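Local coordinates for protein vacuolar aminopeptidase 1 (Saccharomyces cerevisiae, PDB 5JGF) that removes N-terminal amino acids from peptides in the vacuole as a dodecameric zinc aminopeptidase, and is the main cargo of the cytoplasm-to-vacuole targeting pathway, at residues S103-D106 with G112-A115; H217-V222 with S231-M236; D287-V292 with S315-S320. One frame throughout, in Å; residues are numbered along the deposited sequence.

Contact 1: residues S103-D106 with G112-A115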
loop_
_atom_site.group_PDB
_atom_site.type_symbol
_atom_site.label_atom_id
_atom_site.label_comp_id
_atom_site.label_asym_id
_atom_site.label_seq_id
_atom_site.Cartn_x
_atom_site.Cartn_y
_atom_site.Cartn_z
ATOM N N SER D 103 32.051 -29.364 -6.709
ATOM C CA SER D 103 31.875 -28.744 -5.399
ATOM C C SER D 103 32.957 -27.717 -5.116
ATOM O O SER D 103 32.900 -27.011 -4.110
ATOM C CB SER D 103 31.905 -29.804 -4.296
ATOM O OG SER D 103 33.224 -30.282 -4.088
ATOM N N PHE D 104 33.938 -27.633 -6.007
ATOM C CA PHE D 104 35.045 -26.706 -5.825
ATOM C C PHE D 104 34.643 -25.240 -5.731
ATOM O O PHE D 104 33.821 -24.752 -6.504
ATOM C CB PHE D 104 36.072 -26.885 -6.953
ATOM C CG PHE D 104 37.321 -26.062 -6.770
ATOM C CD1 PHE D 104 37.327 -24.702 -7.062
ATOM C CD2 PHE D 104 38.482 -26.644 -6.269
ATOM C CE1 PHE D 104 38.471 -23.930 -6.856
ATOM C CE2 PHE D 104 39.631 -25.883 -6.059
ATOM C CZ PHE D 104 39.625 -24.522 -6.353
ATOM N N LYS D 105 35.234 -24.548 -4.763
ATOM C CA LYS D 105 35.003 -23.120 -4.562
ATOM C C LYS D 105 36.344 -22.510 -4.176
ATOM O O LYS D 105 37.114 -23.122 -3.437
ATOM C CB LYS D 105 34.007 -22.863 -3.426
ATOM C CG LYS D 105 32.583 -23.312 -3.693
ATOM C CD LYS D 105 31.671 -22.924 -2.538
ATOM C CE LYS D 105 31.467 -21.415 -2.453
ATOM N NZ LYS D 105 30.644 -20.884 -3.578
ATOM N N ASP D 106 36.634 -21.317 -4.685
ATOM C CA ASP D 106 37.884 -20.656 -4.336
ATOM C C ASP D 106 37.781 -20.317 -2.859
ATOM O O ASP D 106 36.677 -20.142 -2.340
ATOM C CB ASP D 106 38.065 -19.354 -5.124
ATOM C CG ASP D 106 38.089 -19.573 -6.620
ATOM O OD1 ASP D 106 38.795 -20.493 -7.075
ATOM O OD2 ASP D 106 37.408 -18.813 -7.340
ATOM N N GLY D 112 37.653 -22.288 3.502
ATOM C CA GLY D 112 37.391 -23.305 2.507
ATOM C C GLY D 112 35.912 -23.627 2.601
ATOM O O GLY D 112 35.381 -23.801 3.704
ATOM N N ARG D 113 35.240 -23.676 1.455
ATOM C CA ARG D 113 33.813 -23.981 1.394
ATOM C C ARG D 113 33.578 -24.964 0.252
ATOM O O ARG D 113 34.428 -25.111 -0.624
ATOM C CB ARG D 113 33.002 -22.708 1.123
ATOM C CG ARG D 113 33.066 -21.663 2.234
ATOM C CD ARG D 113 32.221 -20.446 1.891
ATOM N NE ARG D 113 32.739 -19.725 0.730
ATOM C CZ ARG D 113 32.134 -18.685 0.165
ATOM N NH1 ARG D 113 30.982 -18.240 0.656
ATOM N NH2 ARG D 113 32.677 -18.089 -0.889
ATOM N N ILE D 114 32.439 -25.647 0.270
ATOM C CA ILE D 114 32.107 -26.573 -0.806
ATOM C C ILE D 114 30.735 -26.218 -1.358
ATOM O O ILE D 114 29.820 -25.882 -0.606
ATOM C CB ILE D 114 32.091 -28.054 -0.342
ATOM C CG1 ILE D 114 31.211 -28.215 0.898
ATOM C CG2 ILE D 114 33.516 -28.530 -0.079
ATOM C CD1 ILE D 114 31.005 -29.667 1.309
ATOM N N ALA D 115 30.605 -26.281 -2.677
ATOM C CA ALA D 115 29.341 -25.973 -3.334
ATOM C C ALA D 115 28.415 -27.178 -3.194
ATOM O O ALA D 115 28.794 -28.304 -3.523
ATOM C CB ALA D 115 29.584 -25.656 -4.801
HETATM O O HOH W 1 36.011 -26.414 -2.400
HETATM O O HOH W 2 37.229 -23.338 -0.654
HETATM O O HOH W 3 35.320 -20.527 0.086
HETATM O O HOH W 4 34.611 -18.790 -2.906
#

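Contact 2: residues H217-V222 with S231-M236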
loop_
_atom_site.group_PDB
_atom_site.type_symbol
_atom_site.label_atom_id
_atom_site.label_comp_id
_atom_site.label_asym_id
_atom_site.label_seq_id
_atom_site.Cartn_x
_atom_site.Cartn_y
_atom_site.Cartn_z
ATOM N N HIS D 217 42.045 -31.456 -1.178
ATOM C CA HIS D 217 41.928 -31.908 0.206
ATOM C C HIS D 217 40.776 -32.897 0.347
ATOM O O HIS D 217 40.918 -33.943 0.982
ATOM C CB HIS D 217 41.715 -30.716 1.135
ATOM N N LEU D 218 39.636 -32.561 -0.250
ATOM C CA LEU D 218 38.464 -33.429 -0.193
ATOM C C LEU D 218 38.709 -34.737 -0.939
ATOM O O LEU D 218 38.345 -35.809 -0.454
ATOM C CB LEU D 218 37.241 -32.720 -0.787
ATOM C CG LEU D 218 35.950 -33.548 -0.885
ATOM C CD1 LEU D 218 35.551 -34.074 0.492
ATOM C CD2 LEU D 218 34.832 -32.690 -1.464
ATOM N N LEU D 219 39.326 -34.652 -2.115
ATOM C CA LEU D 219 39.610 -35.855 -2.895
ATOM C C LEU D 219 40.522 -36.806 -2.117
ATOM O O LEU D 219 40.282 -38.012 -2.076
ATOM C CB LEU D 219 40.255 -35.486 -4.238
ATOM C CG LEU D 219 39.345 -34.743 -5.228
ATOM C CD1 LEU D 219 40.105 -34.417 -6.506
ATOM C CD2 LEU D 219 38.128 -35.612 -5.538
ATOM N N ARG D 220 41.563 -36.260 -1.494
ATOM C CA ARG D 220 42.493 -37.077 -0.714
ATOM C C ARG D 220 41.787 -37.710 0.478
ATOM O O ARG D 220 42.023 -38.875 0.809
ATOM C CB ARG D 220 43.663 -36.226 -0.212
ATOM C CG ARG D 220 44.627 -35.784 -1.302
ATOM C CD ARG D 220 45.590 -34.726 -0.781
ATOM N NE ARG D 220 46.595 -34.369 -1.775
ATOM C CZ ARG D 220 47.358 -33.281 -1.713
ATOM N NH1 ARG D 220 47.233 -32.435 -0.698
ATOM N NH2 ARG D 220 48.247 -33.042 -2.667
ATOM N N TYR D 221 40.911 -36.939 1.113
ATOM C CA TYR D 221 40.181 -37.421 2.276
ATOM C C TYR D 221 39.253 -38.599 1.971
ATOM O O TYR D 221 39.307 -39.621 2.658
ATOM C CB TYR D 221 39.387 -36.270 2.910
ATOM C CG TYR D 221 38.611 -36.680 4.141
ATOM C CD1 TYR D 221 37.222 -36.803 4.107
ATOM C CD2 TYR D 221 39.271 -36.988 5.330
ATOM C CE1 TYR D 221 36.510 -37.228 5.226
ATOM C CE2 TYR D 221 38.570 -37.416 6.453
ATOM C CZ TYR D 221 37.191 -37.535 6.393
ATOM O OH TYR D 221 36.503 -37.987 7.492
ATOM N N VAL D 222 38.409 -38.473 0.952
ATOM C CA VAL D 222 37.494 -39.565 0.623
ATOM C C VAL D 222 38.222 -40.769 0.027
ATOM O O VAL D 222 37.761 -41.900 0.156
ATOM C CB VAL D 222 36.371 -39.107 -0.340
ATOM C CG1 VAL D 222 35.537 -38.014 0.325
ATOM C CG2 VAL D 222 36.957 -38.615 -1.642
ATOM N N SER D 231 43.951 -40.744 -7.985
ATOM C CA SER D 231 43.933 -40.954 -9.431
ATOM C C SER D 231 42.865 -41.958 -9.855
ATOM O O SER D 231 42.400 -41.940 -10.996
ATOM C CB SER D 231 45.300 -41.450 -9.911
ATOM O OG SER D 231 45.612 -42.709 -9.335
ATOM N N GLU D 232 42.472 -42.826 -8.931
ATOM C CA GLU D 232 41.477 -43.848 -9.224
ATOM C C GLU D 232 40.028 -43.379 -9.101
ATOM O O GLU D 232 39.114 -44.066 -9.554
ATOM C CB GLU D 232 41.723 -45.063 -8.326
ATOM C CG GLU D 232 43.155 -45.582 -8.423
ATOM C CD GLU D 232 43.424 -46.774 -7.525
ATOM O OE1 GLU D 232 43.167 -46.678 -6.307
ATOM O OE2 GLU D 232 43.906 -47.806 -8.038
ATOM N N LEU D 233 39.815 -42.213 -8.499
ATOM C CA LEU D 233 38.461 -41.683 -8.343
ATOM C C LEU D 233 37.915 -41.175 -9.676
ATOM O O LEU D 233 38.561 -40.370 -10.348
ATOM C CB LEU D 233 38.453 -40.540 -7.325
ATOM C CG LEU D 233 38.929 -40.838 -5.900
ATOM C CD1 LEU D 233 38.907 -39.548 -5.091
ATOM C CD2 LEU D 233 38.040 -41.892 -5.251
ATOM N N ILE D 234 36.724 -41.643 -10.054
ATOM C CA ILE D 234 36.092 -41.226 -11.309
ATOM C C ILE D 234 34.831 -40.381 -11.127
ATOM O O ILE D 234 34.559 -39.493 -11.933
ATOM C CB ILE D 234 35.745 -42.449 -12.196
ATOM C CG1 ILE D 234 36.948 -42.802 -13.065
ATOM C CG2 ILE D 234 34.548 -42.156 -13.084
ATOM C CD1 ILE D 234 37.664 -44.020 -12.604
ATOM N N GLN D 235 34.059 -40.672 -10.084
ATOM C CA GLN D 235 32.834 -39.924 -9.789
ATOM C C GLN D 235 32.382 -40.185 -8.360
ATOM O O GLN D 235 32.876 -41.097 -7.698
ATOM C CB GLN D 235 31.699 -40.313 -10.746
ATOM C CG GLN D 235 31.462 -39.328 -11.889
ATOM C CD GLN D 235 31.343 -37.890 -11.408
ATOM O OE1 GLN D 235 30.920 -37.634 -10.278
ATOM N NE2 GLN D 235 31.707 -36.944 -12.266
ATOM N N MET D 236 31.444 -39.374 -7.882
ATOM C CA MET D 236 30.932 -39.549 -6.532
ATOM C C MET D 236 29.576 -38.896 -6.325
ATOM O O MET D 236 29.217 -37.940 -7.009
ATOM C CB MET D 236 31.936 -39.017 -5.505
ATOM C CG MET D 236 32.520 -37.664 -5.833
ATOM S SD MET D 236 33.794 -37.170 -4.640
ATOM C CE MET D 236 33.182 -35.556 -4.225
#

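Contact 3: residues D287-V292 with S315-S320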
loop_
_atom_site.group_PDB
_atom_site.type_symbol
_atom_site.label_atom_id
_atom_site.label_comp_id
_atom_site.label_asym_id
_atom_site.label_seq_id
_atom_site.Cartn_x
_atom_site.Cartn_y
_atom_site.Cartn_z
ATOM N N ASP D 287 2.064 -70.740 1.368
ATOM C CA ASP D 287 1.327 -70.428 0.148
ATOM C C ASP D 287 1.218 -68.910 -0.018
ATOM O O ASP D 287 0.339 -68.411 -0.719
ATOM C CB ASP D 287 -0.078 -71.044 0.181
ATOM C CG ASP D 287 -0.915 -70.549 1.350
ATOM O OD1 ASP D 287 -2.088 -70.964 1.450
ATOM O OD2 ASP D 287 -0.408 -69.754 2.171
ATOM N N LEU D 288 2.126 -68.181 0.622
ATOM C CA LEU D 288 2.112 -66.722 0.546
ATOM C C LEU D 288 3.274 -66.123 -0.243
ATOM O O LEU D 288 4.293 -66.775 -0.480
ATOM C CB LEU D 288 2.123 -66.130 1.960
ATOM C CG LEU D 288 0.975 -66.520 2.894
ATOM C CD1 LEU D 288 1.271 -66.012 4.297
ATOM C CD2 LEU D 288 -0.333 -65.950 2.379
ATOM N N PHE D 289 3.093 -64.867 -0.645
ATOM C CA PHE D 289 4.100 -64.096 -1.371
ATOM C C PHE D 289 4.117 -62.790 -0.575
ATOM O O PHE D 289 3.140 -62.037 -0.591
ATOM C CB PHE D 289 3.647 -63.850 -2.818
ATOM C CG PHE D 289 4.726 -63.298 -3.730
ATOM C CD1 PHE D 289 4.594 -63.403 -5.112
ATOM C CD2 PHE D 289 5.853 -62.660 -3.215
ATOM C CE1 PHE D 289 5.565 -62.885 -5.971
ATOM C CE2 PHE D 289 6.831 -62.136 -4.067
ATOM C CZ PHE D 289 6.687 -62.249 -5.446
ATOM N N SER D 290 5.211 -62.546 0.140
ATOM C CA SER D 290 5.347 -61.353 0.978
ATOM C C SER D 290 6.548 -60.520 0.562
ATOM O O SER D 290 7.552 -61.055 0.097
ATOM C CB SER D 290 5.518 -61.764 2.445
ATOM O OG SER D 290 4.465 -62.609 2.872
ATOM N N THR D 291 6.454 -59.205 0.734
ATOM C CA THR D 291 7.568 -58.350 0.366
ATOM C C THR D 291 7.581 -56.994 1.045
ATOM O O THR D 291 6.539 -56.444 1.395
ATOM C CB THR D 291 7.608 -58.079 -1.161
ATOM O OG1 THR D 291 8.641 -57.126 -1.450
ATOM C CG2 THR D 291 6.284 -57.507 -1.646
ATOM N N VAL D 292 8.788 -56.487 1.249
ATOM C CA VAL D 292 8.990 -55.151 1.775
ATOM C C VAL D 292 9.849 -54.546 0.676
ATOM O O VAL D 292 10.932 -55.048 0.376
ATOM C CB VAL D 292 9.786 -55.114 3.090
ATOM C CG1 VAL D 292 10.205 -53.667 3.388
ATOM C CG2 VAL D 292 8.937 -55.641 4.231
ATOM N N SER D 315 7.861 -55.299 -10.965
ATOM C CA SER D 315 8.869 -56.099 -11.652
ATOM C C SER D 315 9.171 -57.383 -10.885
ATOM O O SER D 315 9.207 -58.469 -11.464
ATOM C CB SER D 315 10.159 -55.296 -11.820
ATOM O OG SER D 315 11.181 -56.104 -12.379
ATOM N N VAL D 316 9.394 -57.246 -9.584
ATOM C CA VAL D 316 9.689 -58.385 -8.724
ATOM C C VAL D 316 8.579 -59.428 -8.795
ATOM O O VAL D 316 8.847 -60.620 -8.949
ATOM C CB VAL D 316 9.873 -57.935 -7.253
ATOM C CG1 VAL D 316 9.856 -59.144 -6.321
ATOM C CG2 VAL D 316 11.184 -57.176 -7.107
ATOM N N VAL D 317 7.333 -58.980 -8.687
ATOM C CA VAL D 317 6.202 -59.900 -8.730
ATOM C C VAL D 317 6.043 -60.573 -10.094
ATOM O O VAL D 317 5.736 -61.765 -10.163
ATOM C CB VAL D 317 4.888 -59.185 -8.343
ATOM C CG1 VAL D 317 3.703 -60.121 -8.525
ATOM C CG2 VAL D 317 4.962 -58.732 -6.889
ATOM N N GLU D 318 6.255 -59.827 -11.176
ATOM C CA GLU D 318 6.130 -60.414 -12.506
ATOM C C GLU D 318 7.264 -61.395 -12.793
ATOM O O GLU D 318 7.017 -62.516 -13.241
ATOM C CB GLU D 318 6.100 -59.329 -13.590
ATOM C CG GLU D 318 6.241 -59.887 -15.008
ATOM C CD GLU D 318 5.811 -58.909 -16.088
ATOM O OE1 GLU D 318 5.951 -57.684 -15.886
ATOM O OE2 GLU D 318 5.342 -59.368 -17.151
ATOM N N ARG D 319 8.499 -60.980 -12.529
ATOM C CA ARG D 319 9.659 -61.834 -12.773
ATOM C C ARG D 319 9.614 -63.099 -11.919
ATOM O O ARG D 319 9.924 -64.195 -12.394
ATOM C CB ARG D 319 10.953 -61.069 -12.478
ATOM C CG ARG D 319 11.138 -59.830 -13.336
ATOM C CD ARG D 319 12.401 -59.060 -12.982
ATOM N NE ARG D 319 13.612 -59.797 -13.326
ATOM C CZ ARG D 319 14.778 -59.225 -13.600
ATOM N NH1 ARG D 319 14.897 -57.902 -13.576
ATOM N NH2 ARG D 319 15.829 -59.974 -13.904
ATOM N N SER D 320 9.232 -62.937 -10.657
ATOM C CA SER D 320 9.151 -64.056 -9.725
ATOM C C SER D 320 8.086 -65.063 -10.136
ATOM O O SER D 320 8.355 -66.264 -10.217
ATOM C CB SER D 320 8.856 -63.541 -8.312
ATOM O OG SER D 320 9.950 -62.790 -7.819
#

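Contact 1: residues S103-D106 with G112-A115
S103 and A115 make the one direct backbone bond across this hairpin-like return of the chain: A115 N gives its hydrogen to S103 O at 2.8 Å, nearly straight at 175°. A small residue suits position 103, where CB lies 3.5 Å from A115 O and the buried hydroxyl is taken up by H214. Two residues on, K105 turns its CB toward strand 112-119, and its long chain runs over the backbone there, CD coming 3.5 Å from A115 N. Bends at chi3 and chi4, 69° and 70°, curl the chain's end so that CE rests over one face of the R113 guanidinium, toward its rim, 3.8 Å from R113 CZ. K105 N and R113 O are joined by a water, held 2.7 Å from R113 O. At D106 the backbone carbonyl takes over: a water 2.8 Å from D106 O accepts from R113 NE, in the guanidinium plane at its edge. R113 NH1 is bonded to N352 of a neighbouring subunit. The packing is thus done by methylenes. The like charges, K105 NZ and R113 NH2, stand 4.4 Å apart, which is probably unfavourable; waters at the guanidinium edge are likely to soften the repulsion in this hydrated loop beside a subunit interface.

Contact 2: residues H217-V222 with S231-M236
L219 and L233 meet without any aromatic ring between them; the flat group at their meeting point is the L219 peptide, whose carbonyl oxygen lies 3.7 Å from L233 CD1. Another flat group, the Q235 amide, works within its own strand: OE1 accepts M236 N at 3.0 Å, the donor tilted 28° from the carbonyl plane, while NE2 bonds E390 of a neighbouring subunit. Between the side chains the contact is apolar, with no hydrogen bond across it. L233 CD1 touches two helix side chains, 4.0 Å from L219 CD2 and 4.1 Å from V222 CG2. With its CG beside the backbone N (chi1 -59°) and an extended chi2, L233 reaches this methyl out to the helix, and both partners run across it at a slant. V222, one turn after L218 and three residues after L219, suits a place where CB already points at the strand and a short branched chain suffices. Farther along, M236 spans a wider gap with its unbranched chain and sets CE 4.3 Å from L218 CD2. I234 and Q235 both face L139 in a classic beta bulge. Helix segment 217-222 crosses strand 233-236 nearly at right angles, 96° between their short axes, over the six-stranded antiparallel sheet; L138 of strand 132-140 packs against V222, L233 and M236, and L99 of strand 96-99 against L218 and M236.

Contact 3: residues D287-V292 with S315-S320
F289 reaches from strand 289-295 to V317 and S320 of helix 312-324, an alpha/beta layer packing in the mixed nine-stranded sheet of the zinc-peptidase fold. Strand and helix run roughly antiparallel, at 148°, with their short axes 10.9 Å apart, a gap that the aromatic side chain bridges. Its CG is trans to the backbone N (chi1 -169°), which sends the ring straight out from the sheet so that its far end does the touching. There CZ lies 3.8 Å from S320 CB and 4.2 Å from V317 CG2, while V316 O sits at the ring edge, near its plane. Both methyls of V317 meet the ring, CG2 at CZ and CG1 at CE1. A short valine and a small serine let the ring end come close to the helix backbone, F289 CZ lying 4.1 Å from V317 CA. W79 meets the same ring edge-to-face. A leucine in place of F289 would probably fall short of S320 and V317, opening a gap between sheet and helix and costing W79 its aromatic partner. Helices 261-278 and 448-468 pack against L288, S290 and V292. S320 places OG beside its own N, and the hydroxyl donates to V316 O at 2.7 Å; S320 N, 2.9 Å from V316 O, reaches that oxygen from the opposite face of the carbonyl plane.

Contacts 2 and 3 are buried helix-on-sheet packings, whereas contact 1 is only partly buried. Contacts 1 and 2 share the six-stranded antiparallel sheet and touch, S103 OG lying 3.9 Å from L218 CD2, with centres about 15 Å apart. Contact 3 belongs to the other, mixed sheet, its centre about 46 Å from that of contact 1 and 39 Å from that of contact 2. Chemistry follows place: contact 1 joins its segments by one backbone bond, waters and the methylenes of like-charged chains, contact 2 is made by aliphatic methyls, and contact 3 sets an aromatic ring against a helix with a serine hydroxyl bonded internally. All three also border neighbouring subunits of the dodecamer.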